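PDB 4U9B: NO-binding heme-dependent sensor protein from Shewanella oneidensis, which binds heme b and, through it, nitric oxide, and probably works as a gas sensor in signalling. Local coordinates for residues Glu105-Lys108 and Ser114-His117; Leu130-Pro135 and Thr163-Gly168; Cys141-Leu146 and Cys172-Glu177. All coordinates share one frame; numbering follows the deposited sequence.

Interaction 1: residues Glu105-Lys108 and Ser114-His117. With HEM (protoporphyrin IX containing Fe), chain B; PO4 (phosphate ion), chain E.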
loop_
_atom_site.group_PDB
_atom_site.type_symbol
_atom_site.label_atom_id
_atom_site.label_comp_id
_atom_site.label_asym_id
_atom_site.label_seq_id
_atom_site.Cartn_x
_atom_site.Cartn_y
_atom_site.Cartn_z
ATOM N N GLU A 105 3.373 -12.144 10.005
ATOM C CA GLU A 105 2.205 -11.794 10.804
ATOM C C GLU A 105 0.948 -11.698 9.945
ATOM O O GLU A 105 -0.146 -12.015 10.408
ATOM C CB GLU A 105 2.440 -10.478 11.552
ATOM C CG GLU A 105 3.612 -10.508 12.540
ATOM C CD GLU A 105 3.492 -11.608 13.585
ATOM O OE1 GLU A 105 2.357 -12.017 13.903
ATOM O OE2 GLU A 105 4.541 -12.062 14.088
ATOM N N VAL A 106 1.096 -11.264 8.697
ATOM C CA VAL A 106 -0.049 -11.205 7.791
ATOM C C VAL A 106 -0.518 -12.613 7.443
ATOM O O VAL A 106 -1.714 -12.869 7.365
ATOM C CB VAL A 106 0.277 -10.434 6.493
ATOM C CG1 VAL A 106 -0.852 -10.583 5.465
ATOM C CG2 VAL A 106 0.511 -8.962 6.800
ATOM N N ASN A 107 0.423 -13.528 7.229
ATOM C CA ASN A 107 0.063 -14.900 6.888
ATOM C C ASN A 107 -0.518 -15.652 8.080
ATOM O O ASN A 107 -1.237 -16.642 7.913
ATOM C CB ASN A 107 1.275 -15.646 6.332
ATOM C CG ASN A 107 1.418 -15.475 4.832
ATOM O OD1 ASN A 107 0.736 -16.141 4.054
ATOM N ND2 ASN A 107 2.300 -14.575 4.418
ATOM N N LYS A 108 -0.208 -15.178 9.282
ATOM C CA LYS A 108 -0.800 -15.731 10.493
ATOM C C LYS A 108 -2.232 -15.233 10.674
ATOM O O LYS A 108 -3.092 -15.961 11.170
ATOM C CB LYS A 108 0.042 -15.365 11.720
ATOM C CG LYS A 108 1.298 -16.209 11.885
ATOM C CD LYS A 108 2.318 -15.562 12.827
ATOM C CE LYS A 108 1.732 -15.240 14.193
ATOM N NZ LYS A 108 2.732 -14.580 15.079
ATOM N N SER A 114 -2.277 -12.224 -0.595
ATOM C CA SER A 114 -1.452 -11.987 -1.773
ATOM C C SER A 114 -0.534 -10.801 -1.511
ATOM O O SER A 114 -0.902 -9.647 -1.738
ATOM C CB SER A 114 -2.318 -11.737 -3.008
ATOM O OG SER A 114 -3.052 -12.901 -3.351
ATOM N N LEU A 115 0.660 -11.103 -1.018
ATOM C CA LEU A 115 1.612 -10.077 -0.628
ATOM C C LEU A 115 2.648 -9.868 -1.720
ATOM O O LEU A 115 2.957 -10.788 -2.475
ATOM C CB LEU A 115 2.301 -10.460 0.683
ATOM C CG LEU A 115 1.422 -10.427 1.932
ATOM C CD1 LEU A 115 2.134 -11.105 3.091
ATOM C CD2 LEU A 115 1.052 -8.995 2.291
ATOM N N PRO A 116 3.191 -8.647 -1.810
ATOM C CA PRO A 116 4.266 -8.416 -2.772
ATOM C C PRO A 116 5.563 -9.067 -2.323
ATOM O O PRO A 116 5.718 -9.375 -1.141
ATOM C CB PRO A 116 4.396 -6.896 -2.787
ATOM C CG PRO A 116 3.981 -6.484 -1.421
ATOM C CD PRO A 116 2.868 -7.429 -1.049
ATOM N N HIS A 117 6.476 -9.275 -3.263
ATOM C CA HIS A 117 7.832 -9.672 -2.923
ATOM C C HIS A 117 8.619 -8.421 -2.578
ATOM O O HIS A 117 8.853 -7.570 -3.438
ATOM C CB HIS A 117 8.487 -10.430 -4.078
ATOM C CG HIS A 117 7.862 -11.761 -4.354
ATOM N ND1 HIS A 117 8.163 -12.890 -3.621
ATOM C CD2 HIS A 117 6.949 -12.145 -5.277
ATOM C CE1 HIS A 117 7.464 -13.910 -4.083
ATOM N NE2 HIS A 117 6.719 -13.486 -5.087
HETATM C CHA HEM B . -0.523 -5.497 0.741
HETATM C CHB HEM B . 3.662 -3.072 0.908
HETATM C CHC HEM B . 3.174 -2.465 5.670
HETATM C CHD HEM B . -0.296 -5.853 5.632
HETATM C C1A HEM B . 0.554 -4.731 0.370
HETATM C C2A HEM B . 0.776 -4.134 -0.932
HETATM C C3A HEM B . 1.932 -3.464 -0.875
HETATM C C4A HEM B . 2.480 -3.613 0.453
HETATM C CMA HEM B . 2.592 -2.661 -2.009
HETATM C CAA HEM B . -0.154 -4.249 -2.163
HETATM C CBA HEM B . -0.137 -5.670 -2.732
HETATM C CGA HEM B . 0.972 -5.896 -3.737
HETATM O O1A HEM B . 1.052 -7.030 -4.286
HETATM O O2A HEM B . 1.779 -4.968 -4.006
HETATM C C1B HEM B . 3.876 -2.642 2.194
HETATM C C2B HEM B . 4.909 -1.724 2.620
HETATM C C3B HEM B . 4.786 -1.562 3.951
HETATM C C4B HEM B . 3.652 -2.359 4.385
HETATM C CMB HEM B . 5.939 -1.125 1.636
HETATM C CAB HEM B . 5.603 -0.689 4.934
HETATM C CBB HEM B . 6.356 0.348 4.555
HETATM C C1C HEM B . 2.189 -3.338 6.087
HETATM C C2C HEM B . 1.730 -3.503 7.447
HETATM C C3C HEM B . 0.778 -4.443 7.468
HETATM C C4C HEM B . 0.590 -4.904 6.098
HETATM C CMC HEM B . 2.278 -2.716 8.656
HETATM C CAC HEM B . 0.043 -4.884 8.760
HETATM C CBC HEM B . -0.719 -5.982 8.836
HETATM C C1D HEM B . -0.737 -5.987 4.334
HETATM C C2D HEM B . -1.944 -6.682 3.955
HETATM C C3D HEM B . -2.015 -6.572 2.434
HETATM C C4D HEM B . -0.845 -5.825 2.039
HETATM C CMD HEM B . -2.957 -7.378 4.885
HETATM C CAD HEM B . -3.105 -7.133 1.506
HETATM C CBD HEM B . -2.745 -8.548 1.062
HETATM C CGD HEM B . -3.829 -9.058 0.151
HETATM O O1D HEM B . -4.571 -8.213 -0.406
HETATM O O2D HEM B . -3.952 -10.301 -0.025
HETATM N NA HEM B . 1.612 -4.386 1.195
HETATM N NB HEM B . 3.127 -3.007 3.288
HETATM N NC HEM B . 1.471 -4.210 5.290
HETATM N ND HEM B . -0.118 -5.498 3.183
HETATM FE FE HEM B . 1.641 -4.443 3.241
HETATM P P PO4 E . 11.061 -13.705 -1.658
HETATM O O1 PO4 E . 10.316 -13.946 -0.367
HETATM O O2 PO4 E . 10.762 -12.313 -2.158
HETATM O O3 PO4 E . 12.546 -13.847 -1.415
HETATM O O4 PO4 E . 10.620 -14.716 -2.689
#
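V106, on helix 98-109, and L115, in the loop that follows the helix, meet tip to tip: CG1 of V106 lies 3.9 Å from CD1 of L115. V106 has CG1 anti to its backbone nitrogen (chi1 171°), which turns that methyl to L115 and along the heme methyl CMD, while CG2 sits against the meso carbon CHD of the heme at 3.4 Å. A beta-branched residue suits a place where one short side chain must touch two surfaces.

L115 forks too. Its CG stands beside the backbone nitrogen (chi1 -70°), and from there CD1 goes to the helix while CD2 rests on the macrocycle, 3.7 Å from C4D of the heme. L115 also touches the bound nitric oxide, together with I98 and I102 of the helix. N107 runs past L115 in the opposite direction, ND2 coming 3.7 Å from CD1 of L115; that amide nitrogen is bonded to the carbonyl oxygen of H103, which does not ligate the iron in this nitrosyl state.

Next to this apolar patch the backbone takes hold of a propionate: S114 N donates to O2D of the heme at 2.6 Å, nearly straight (172°). The two segments thus touch mainly through methyl packing, V106 and L115 forming an apolar wall beside the heme and the nitric oxide, while the loop adds a directional N-H bond to the propionate.

Interaction 2: residues Leu130-Pro135 and Thr163-Gly168. With ZN (zinc ion), chain D; HEM (protoporphyrin IX containing Fe), chain B.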
loop_
_atom_site.group_PDB
_atom_site.type_symbol
_atom_site.label_atom_id
_atom_site.label_comp_id
_atom_site.label_asym_id
_atom_site.label_seq_id
_atom_site.Cartn_x
_atom_site.Cartn_y
_atom_site.Cartn_z
ATOM N N LEU A 130 15.325 -1.124 -1.247
ATOM C CA LEU A 130 14.135 -1.954 -1.154
ATOM C C LEU A 130 13.705 -2.452 -2.528
ATOM O O LEU A 130 13.275 -1.672 -3.375
ATOM C CB LEU A 130 13.000 -1.167 -0.495
ATOM C CG LEU A 130 11.869 -1.996 0.117
ATOM C CD1 LEU A 130 12.380 -2.873 1.257
ATOM C CD2 LEU A 130 10.762 -1.088 0.613
ATOM N N ARG A 131 13.838 -3.759 -2.743
ATOM C CA ARG A 131 13.397 -4.376 -3.986
ATOM C C ARG A 131 11.920 -4.717 -3.881
ATOM O O ARG A 131 11.484 -5.284 -2.880
ATOM C CB ARG A 131 14.209 -5.634 -4.294
ATOM C CG ARG A 131 13.847 -6.294 -5.618
ATOM C CD ARG A 131 14.432 -7.695 -5.726
ATOM N NE ARG A 131 14.136 -8.320 -7.016
ATOM C CZ ARG A 131 13.051 -9.045 -7.282
ATOM N NH1 ARG A 131 12.127 -9.258 -6.350
ATOM N NH2 ARG A 131 12.887 -9.563 -8.492
ATOM N N TYR A 132 11.161 -4.369 -4.915
ATOM C CA TYR A 132 9.737 -4.666 -4.977
ATOM C C TYR A 132 9.414 -5.439 -6.249
ATOM O O TYR A 132 9.867 -5.082 -7.335
ATOM C CB TYR A 132 8.914 -3.376 -4.922
ATOM C CG TYR A 132 7.439 -3.582 -5.182
ATOM C CD1 TYR A 132 6.932 -3.563 -6.475
ATOM C CD2 TYR A 132 6.552 -3.792 -4.135
ATOM C CE1 TYR A 132 5.590 -3.754 -6.717
ATOM C CE2 TYR A 132 5.202 -3.983 -4.370
ATOM C CZ TYR A 132 4.728 -3.964 -5.662
ATOM O OH TYR A 132 3.383 -4.152 -5.907
ATOM N N SER A 133 8.630 -6.501 -6.102
ATOM C CA SER A 133 8.125 -7.260 -7.242
ATOM C C SER A 133 6.724 -7.769 -6.928
ATOM O O SER A 133 6.481 -8.264 -5.829
ATOM C CB SER A 133 9.052 -8.432 -7.564
ATOM O OG SER A 133 8.739 -8.989 -8.823
ATOM N N SER A 134 5.807 -7.649 -7.884
ATOM C CA SER A 134 4.440 -8.131 -7.689
ATOM C C SER A 134 3.631 -8.133 -8.988
ATOM O O SER A 134 3.750 -7.208 -9.787
ATOM C CB SER A 134 3.717 -7.271 -6.652
ATOM O OG SER A 134 2.358 -7.655 -6.543
ATOM N N PRO A 135 2.797 -9.168 -9.199
ATOM C CA PRO A 135 1.881 -9.157 -10.347
ATOM C C PRO A 135 0.917 -7.972 -10.318
ATOM O O PRO A 135 0.409 -7.569 -11.364
ATOM C CB PRO A 135 1.111 -10.474 -10.202
ATOM C CG PRO A 135 1.978 -11.343 -9.381
ATOM C CD PRO A 135 2.714 -10.433 -8.447
ATOM N N THR A 163 14.550 2.184 -10.883
ATOM C CA THR A 163 14.201 0.974 -11.620
ATOM C C THR A 163 12.735 0.706 -11.327
ATOM O O THR A 163 12.324 0.751 -10.167
ATOM C CB THR A 163 15.060 -0.240 -11.208
ATOM O OG1 THR A 163 16.448 0.076 -11.355
ATOM C CG2 THR A 163 14.724 -1.459 -12.067
ATOM N N CYS A 164 11.944 0.449 -12.367
ATOM C CA CYS A 164 10.504 0.296 -12.189
ATOM C C CYS A 164 9.877 -0.657 -13.195
ATOM O O CYS A 164 10.204 -0.640 -14.382
ATOM C CB CYS A 164 9.815 1.658 -12.282
ATOM S SG CYS A 164 8.054 1.611 -11.885
ATOM N N MET A 165 8.958 -1.479 -12.697
ATOM C CA MET A 165 8.230 -2.434 -13.521
ATOM C C MET A 165 7.393 -1.748 -14.593
ATOM O O MET A 165 7.141 -2.316 -15.657
ATOM C CB MET A 165 7.321 -3.298 -12.647
ATOM C CG MET A 165 8.052 -4.141 -11.616
ATOM S SD MET A 165 6.933 -5.127 -10.600
ATOM C CE MET A 165 6.426 -6.369 -11.781
ATOM N N HIS A 166 6.951 -0.527 -14.310
ATOM C CA HIS A 166 6.073 0.185 -15.233
ATOM C C HIS A 166 6.794 0.615 -16.508
ATOM O O HIS A 166 6.156 1.086 -17.450
ATOM C CB HIS A 166 5.462 1.408 -14.549
ATOM C CG HIS A 166 4.500 1.067 -13.456
ATOM N ND1 HIS A 166 3.316 0.400 -13.687
ATOM C CD2 HIS A 166 4.548 1.297 -12.123
ATOM C CE1 HIS A 166 2.677 0.233 -12.543
ATOM N NE2 HIS A 166 3.401 0.770 -11.579
ATOM N N THR A 167 8.115 0.453 -16.540
ATOM C CA THR A 167 8.892 0.770 -17.738
ATOM C C THR A 167 9.442 -0.495 -18.392
ATOM O O THR A 167 10.153 -0.417 -19.392
ATOM C CB THR A 167 10.060 1.729 -17.431
ATOM O OG1 THR A 167 11.125 1.019 -16.784
ATOM C CG2 THR A 167 9.594 2.877 -16.552
ATOM N N GLY A 168 9.113 -1.653 -17.822
ATOM C CA GLY A 168 9.454 -2.931 -18.423
ATOM C C GLY A 168 10.327 -3.828 -17.565
ATOM O O GLY A 168 10.487 -5.007 -17.870
HETATM ZN ZN ZN D . 7.988 0.842 -9.765
HETATM C CHA HEM B . -0.523 -5.497 0.741
HETATM C CHB HEM B . 3.662 -3.072 0.908
HETATM C CHC HEM B . 3.174 -2.465 5.670
HETATM C CHD HEM B . -0.296 -5.853 5.632
HETATM C C1A HEM B . 0.554 -4.731 0.370
HETATM C C2A HEM B . 0.776 -4.134 -0.932
HETATM C C3A HEM B . 1.932 -3.464 -0.875
HETATM C C4A HEM B . 2.480 -3.613 0.453
HETATM C CMA HEM B . 2.592 -2.661 -2.009
HETATM C CAA HEM B . -0.154 -4.249 -2.163
HETATM C CBA HEM B . -0.137 -5.670 -2.732
HETATM C CGA HEM B . 0.972 -5.896 -3.737
HETATM O O1A HEM B . 1.052 -7.030 -4.286
HETATM O O2A HEM B . 1.779 -4.968 -4.006
HETATM C C1B HEM B . 3.876 -2.642 2.194
HETATM C C2B HEM B . 4.909 -1.724 2.620
HETATM C C3B HEM B . 4.786 -1.562 3.951
HETATM C C4B HEM B . 3.652 -2.359 4.385
HETATM C CMB HEM B . 5.939 -1.125 1.636
HETATM C CAB HEM B . 5.603 -0.689 4.934
HETATM C CBB HEM B . 6.356 0.348 4.555
HETATM C C1C HEM B . 2.189 -3.338 6.087
HETATM C C2C HEM B . 1.730 -3.503 7.447
HETATM C C3C HEM B . 0.778 -4.443 7.468
HETATM C C4C HEM B . 0.590 -4.904 6.098
HETATM C CMC HEM B . 2.278 -2.716 8.656
HETATM C CAC HEM B . 0.043 -4.884 8.760
HETATM C CBC HEM B . -0.719 -5.982 8.836
HETATM C C1D HEM B . -0.737 -5.987 4.334
HETATM C C2D HEM B . -1.944 -6.682 3.955
HETATM C C3D HEM B . -2.015 -6.572 2.434
HETATM C C4D HEM B . -0.845 -5.825 2.039
HETATM C CMD HEM B . -2.957 -7.378 4.885
HETATM C CAD HEM B . -3.105 -7.133 1.506
HETATM C CBD HEM B . -2.745 -8.548 1.062
HETATM C CGD HEM B . -3.829 -9.058 0.151
HETATM O O1D HEM B . -4.571 -8.213 -0.406
HETATM O O2D HEM B . -3.952 -10.301 -0.025
HETATM N NA HEM B . 1.612 -4.386 1.195
HETATM N NB HEM B . 3.127 -3.007 3.288
HETATM N NC HEM B . 1.471 -4.210 5.290
HETATM N ND HEM B . -0.118 -5.498 3.183
HETATM FE FE HEM B . 1.641 -4.443 3.241
#
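A Met-aromatic contact between M165 and Y132 joins the zinc-site loop after strand 156-163 to the end of strand 128-133, where the Y-x-S-x-R motif of H-NOX proteins (Y132, S134, R136) engages the heme propionates. The sulfur SD of M165 lies 5.4 Å from the centroid of the Y132 ring, obliquely placed, with CE1 of Y132 as its nearest ring atom. The thioether chain leaves the backbone extended and then bends at its last torsion (chi3 73°), which carries the methyl CE along the strand to 3.4 Å from the carbonyl oxygen of S134. SD also lies near S134 N, a buried amide with no hydrogen-bonding partner in the model. A long, flexible, polarisable methionine suits a surface made of an aromatic ring and a peptide.

Beyond the contact, Y132 and S134 each serve one oxygen of the same propionate. Y132 OH donates to O2A of the heme at 2.6 Å, with O2A in the plane of the ring, and is also hydrogen-bonded to L138 N; S134 OG donates to O1A of the heme at 2.7 Å and is also hydrogen-bonded to R136 N.

At the other end, C164 SG binds the zinc ion at 2.3 Å, beside C139, H161 and C172. H166 N donates to C164 SG (160°), and both T167 N and T167 OG1 bond to C164 O, fixing the short 3-10 turn.

The N-H at the cysteine sulfur would probably soften its negative charge. M165, next in sequence to that ligand, packs against Y132 and S134, which themselves bond the heme propionate, so the two cofactor sites share a wall of sulfur, ring and peptide.

Interaction 3: residues Cys141-Leu146 and Cys172-Glu177. With ZN (zinc ion), chain D; HEM (protoporphyrin IX containing Fe), chain B.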
loop_
_atom_site.group_PDB
_atom_site.type_symbol
_atom_site.label_atom_id
_atom_site.label_comp_id
_atom_site.label_asym_id
_atom_site.label_seq_id
_atom_site.Cartn_x
_atom_site.Cartn_y
_atom_site.Cartn_z
ATOM N N CYS A 141 2.033 2.221 -4.551
ATOM C CA CYS A 141 1.367 2.017 -3.271
ATOM C C CYS A 141 2.424 1.721 -2.208
ATOM O O CYS A 141 2.322 2.182 -1.070
ATOM C CB CYS A 141 0.345 0.879 -3.364
ATOM S SG CYS A 141 -0.654 0.623 -1.872
ATOM N N ALA A 142 3.447 0.963 -2.592
ATOM C CA ALA A 142 4.566 0.673 -1.698
ATOM C C ALA A 142 5.283 1.960 -1.315
ATOM O O ALA A 142 5.633 2.170 -0.149
ATOM C CB ALA A 142 5.543 -0.299 -2.354
ATOM N N GLU A 143 5.508 2.819 -2.304
ATOM C CA GLU A 143 6.182 4.088 -2.068
ATOM C C GLU A 143 5.352 4.917 -1.094
ATOM O O GLU A 143 5.880 5.483 -0.137
ATOM C CB GLU A 143 6.402 4.845 -3.391
ATOM C CG GLU A 143 7.284 6.074 -3.255
ATOM C CD GLU A 143 7.658 6.708 -4.585
ATOM O OE1 GLU A 143 7.945 5.977 -5.556
ATOM O OE2 GLU A 143 7.676 7.951 -4.652
ATOM N N GLY A 144 4.044 4.960 -1.331
ATOM C CA GLY A 144 3.132 5.677 -0.459
ATOM C C GLY A 144 3.159 5.147 0.963
ATOM O O GLY A 144 3.228 5.921 1.919
ATOM N N LEU A 145 3.109 3.826 1.100
ATOM C CA LEU A 145 3.145 3.181 2.412
ATOM C C LEU A 145 4.428 3.499 3.175
ATOM O O LEU A 145 4.411 3.646 4.399
ATOM C CB LEU A 145 2.995 1.667 2.259
ATOM C CG LEU A 145 1.557 1.187 2.063
ATOM C CD1 LEU A 145 1.521 -0.175 1.402
ATOM C CD2 LEU A 145 0.839 1.155 3.400
ATOM N N LEU A 146 5.538 3.595 2.454
ATOM C CA LEU A 146 6.814 3.929 3.074
ATOM C C LEU A 146 6.775 5.343 3.637
ATOM O O LEU A 146 7.256 5.590 4.743
ATOM C CB LEU A 146 7.955 3.781 2.067
ATOM C CG LEU A 146 8.330 2.335 1.733
ATOM C CD1 LEU A 146 9.105 2.269 0.429
ATOM C CD2 LEU A 146 9.147 1.723 2.867
ATOM N N CYS A 172 11.041 -3.364 -9.112
ATOM C CA CYS A 172 11.337 -1.975 -8.788
ATOM C C CYS A 172 12.415 -1.927 -7.723
ATOM O O CYS A 172 12.530 -2.836 -6.901
ATOM C CB CYS A 172 10.097 -1.239 -8.289
ATOM S SG CYS A 172 8.678 -1.329 -9.383
ATOM N N MET A 173 13.193 -0.854 -7.747
ATOM C CA MET A 173 14.202 -0.595 -6.734
ATOM C C MET A 173 13.938 0.768 -6.117
ATOM O O MET A 173 14.057 1.797 -6.784
ATOM C CB MET A 173 15.606 -0.649 -7.336
ATOM C CG MET A 173 16.723 -0.548 -6.310
ATOM S SD MET A 173 16.613 -1.801 -5.010
ATOM C CE MET A 173 16.589 -3.297 -5.990
ATOM N N LEU A 174 13.545 0.759 -4.849
ATOM C CA LEU A 174 13.277 1.980 -4.108
ATOM C C LEU A 174 14.402 2.229 -3.116
ATOM O O LEU A 174 14.556 1.491 -2.143
ATOM C CB LEU A 174 11.932 1.895 -3.381
ATOM C CG LEU A 174 10.676 2.062 -4.247
ATOM C CD1 LEU A 174 10.518 0.916 -5.230
ATOM C CD2 LEU A 174 9.437 2.184 -3.376
ATOM N N ILE A 175 15.194 3.262 -3.379
ATOM C CA ILE A 175 16.269 3.649 -2.477
ATOM C C ILE A 175 15.740 4.696 -1.514
ATOM O O ILE A 175 15.328 5.782 -1.925
ATOM C CB ILE A 175 17.490 4.205 -3.235
ATOM C CG1 ILE A 175 17.961 3.209 -4.300
ATOM C CG2 ILE A 175 18.621 4.540 -2.263
ATOM C CD1 ILE A 175 18.278 1.820 -3.771
ATOM N N ILE A 176 15.751 4.355 -0.233
ATOM C CA ILE A 176 15.243 5.229 0.811
ATOM C C ILE A 176 16.397 5.877 1.568
ATOM O O ILE A 176 17.252 5.185 2.126
ATOM C CB ILE A 176 14.353 4.456 1.803
ATOM C CG1 ILE A 176 13.281 3.656 1.055
ATOM C CG2 ILE A 176 13.697 5.412 2.795
ATOM C CD1 ILE A 176 12.744 2.487 1.843
ATOM N N GLU A 177 16.417 7.206 1.570
ATOM C CA GLU A 177 17.393 7.966 2.338
ATOM C C GLU A 177 16.705 8.664 3.503
ATOM O O GLU A 177 15.785 9.458 3.304
ATOM C CB GLU A 177 18.101 8.992 1.454
ATOM C CG GLU A 177 19.194 9.768 2.175
ATOM C CD GLU A 177 19.938 10.718 1.259
ATOM O OE1 GLU A 177 21.072 10.386 0.854
ATOM O OE2 GLU A 177 19.392 11.795 0.945
HETATM ZN ZN ZN D . 7.988 0.842 -9.765
HETATM C CHA HEM B . -0.523 -5.497 0.741
HETATM C CHB HEM B . 3.662 -3.072 0.908
HETATM C CHC HEM B . 3.174 -2.465 5.670
HETATM C CHD HEM B . -0.296 -5.853 5.632
HETATM C C1A HEM B . 0.554 -4.731 0.370
HETATM C C2A HEM B . 0.776 -4.134 -0.932
HETATM C C3A HEM B . 1.932 -3.464 -0.875
HETATM C C4A HEM B . 2.480 -3.613 0.453
HETATM C CMA HEM B . 2.592 -2.661 -2.009
HETATM C CAA HEM B . -0.154 -4.249 -2.163
HETATM C CBA HEM B . -0.137 -5.670 -2.732
HETATM C CGA HEM B . 0.972 -5.896 -3.737
HETATM O O1A HEM B . 1.052 -7.030 -4.286
HETATM O O2A HEM B . 1.779 -4.968 -4.006
HETATM C C1B HEM B . 3.876 -2.642 2.194
HETATM C C2B HEM B . 4.909 -1.724 2.620
HETATM C C3B HEM B . 4.786 -1.562 3.951
HETATM C C4B HEM B . 3.652 -2.359 4.385
HETATM C CMB HEM B . 5.939 -1.125 1.636
HETATM C CAB HEM B . 5.603 -0.689 4.934
HETATM C CBB HEM B . 6.356 0.348 4.555
HETATM C C1C HEM B . 2.189 -3.338 6.087
HETATM C C2C HEM B . 1.730 -3.503 7.447
HETATM C C3C HEM B . 0.778 -4.443 7.468
HETATM C C4C HEM B . 0.590 -4.904 6.098
HETATM C CMC HEM B . 2.278 -2.716 8.656
HETATM C CAC HEM B . 0.043 -4.884 8.760
HETATM C CBC HEM B . -0.719 -5.982 8.836
HETATM C C1D HEM B . -0.737 -5.987 4.334
HETATM C C2D HEM B . -1.944 -6.682 3.955
HETATM C C3D HEM B . -2.015 -6.572 2.434
HETATM C C4D HEM B . -0.845 -5.825 2.039
HETATM C CMD HEM B . -2.957 -7.378 4.885
HETATM C CAD HEM B . -3.105 -7.133 1.506
HETATM C CBD HEM B . -2.745 -8.548 1.062
HETATM C CGD HEM B . -3.829 -9.058 0.151
HETATM O O1D HEM B . -4.571 -8.213 -0.406
HETATM O O2D HEM B . -3.952 -10.301 -0.025
HETATM N NA HEM B . 1.612 -4.386 1.195
HETATM N NB HEM B . 3.127 -3.007 3.288
HETATM N NC HEM B . 1.471 -4.210 5.290
HETATM N ND HEM B . -0.118 -5.498 3.183
HETATM FE FE HEM B . 1.641 -4.443 3.241
#
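L146 overlaps L174 and I176, laying both its methyls against the strand. CD1 of L146 lies 3.8 Å from CD2 of L174, and CD2 of L146 meets CD1 of I176 at 3.8 Å. The same CD2 of L146 also reaches the heme vinyl, 3.5 Å from CBB of the heme. With CG beside the backbone nitrogen (chi1 -73°), the branch points out from helix 139-152 and lies aslant over both strand side chains. L174 and I176, two residues apart on strand 172-179, face the helix together, as strand alternation requires. Segments 141-146 and 172-177 run nearly parallel, 17° between their directions, with axes approaching to 10.6 Å, a usual distance for a helix packed on a sheet.

Further back, CD2 of L174 sits 4.0 Å from CA of E143. The E143 chain is extended, carrying its carboxylate to H161 ND1 and K67 NZ; since H161 ligates zinc, E143 is a second-shell residue that orients the imidazole and may make it a stronger donor. C172 supplies SG to the zinc ion. On the helix's heme side, L145 places CD1 3.5 Å from C1B of the porphyrin.

The seam is thus aliphatic and buried, packing against one heme vinyl, with E143 and C172 setting a carboxylate and a zinc ligand next to it.

How the interactions relate
Interaction 1 comes first and closes a short loop, folding residues 114-117 back beside the end of helix 98-109. H117 then enters strand 117-122, where its N bonds to S133 O at 2.8 Å, tying interaction 1 to interaction 2. Interactions 2 and 3 cross: 130-135, 141-146, 163-168 and 172-177 alternate along the chain, so helix 139-152 and strand 156-163 lie within the span of interaction 2. Strands 128-133 and 172-179 are sheet neighbours, joined by Y132 O to C172 N at 2.7 Å. Interactions 2 and 3 also share the zinc ion. Together the three tie the proximal helix 98-109, the sheet with helix 139-152, and the zinc site around the heme.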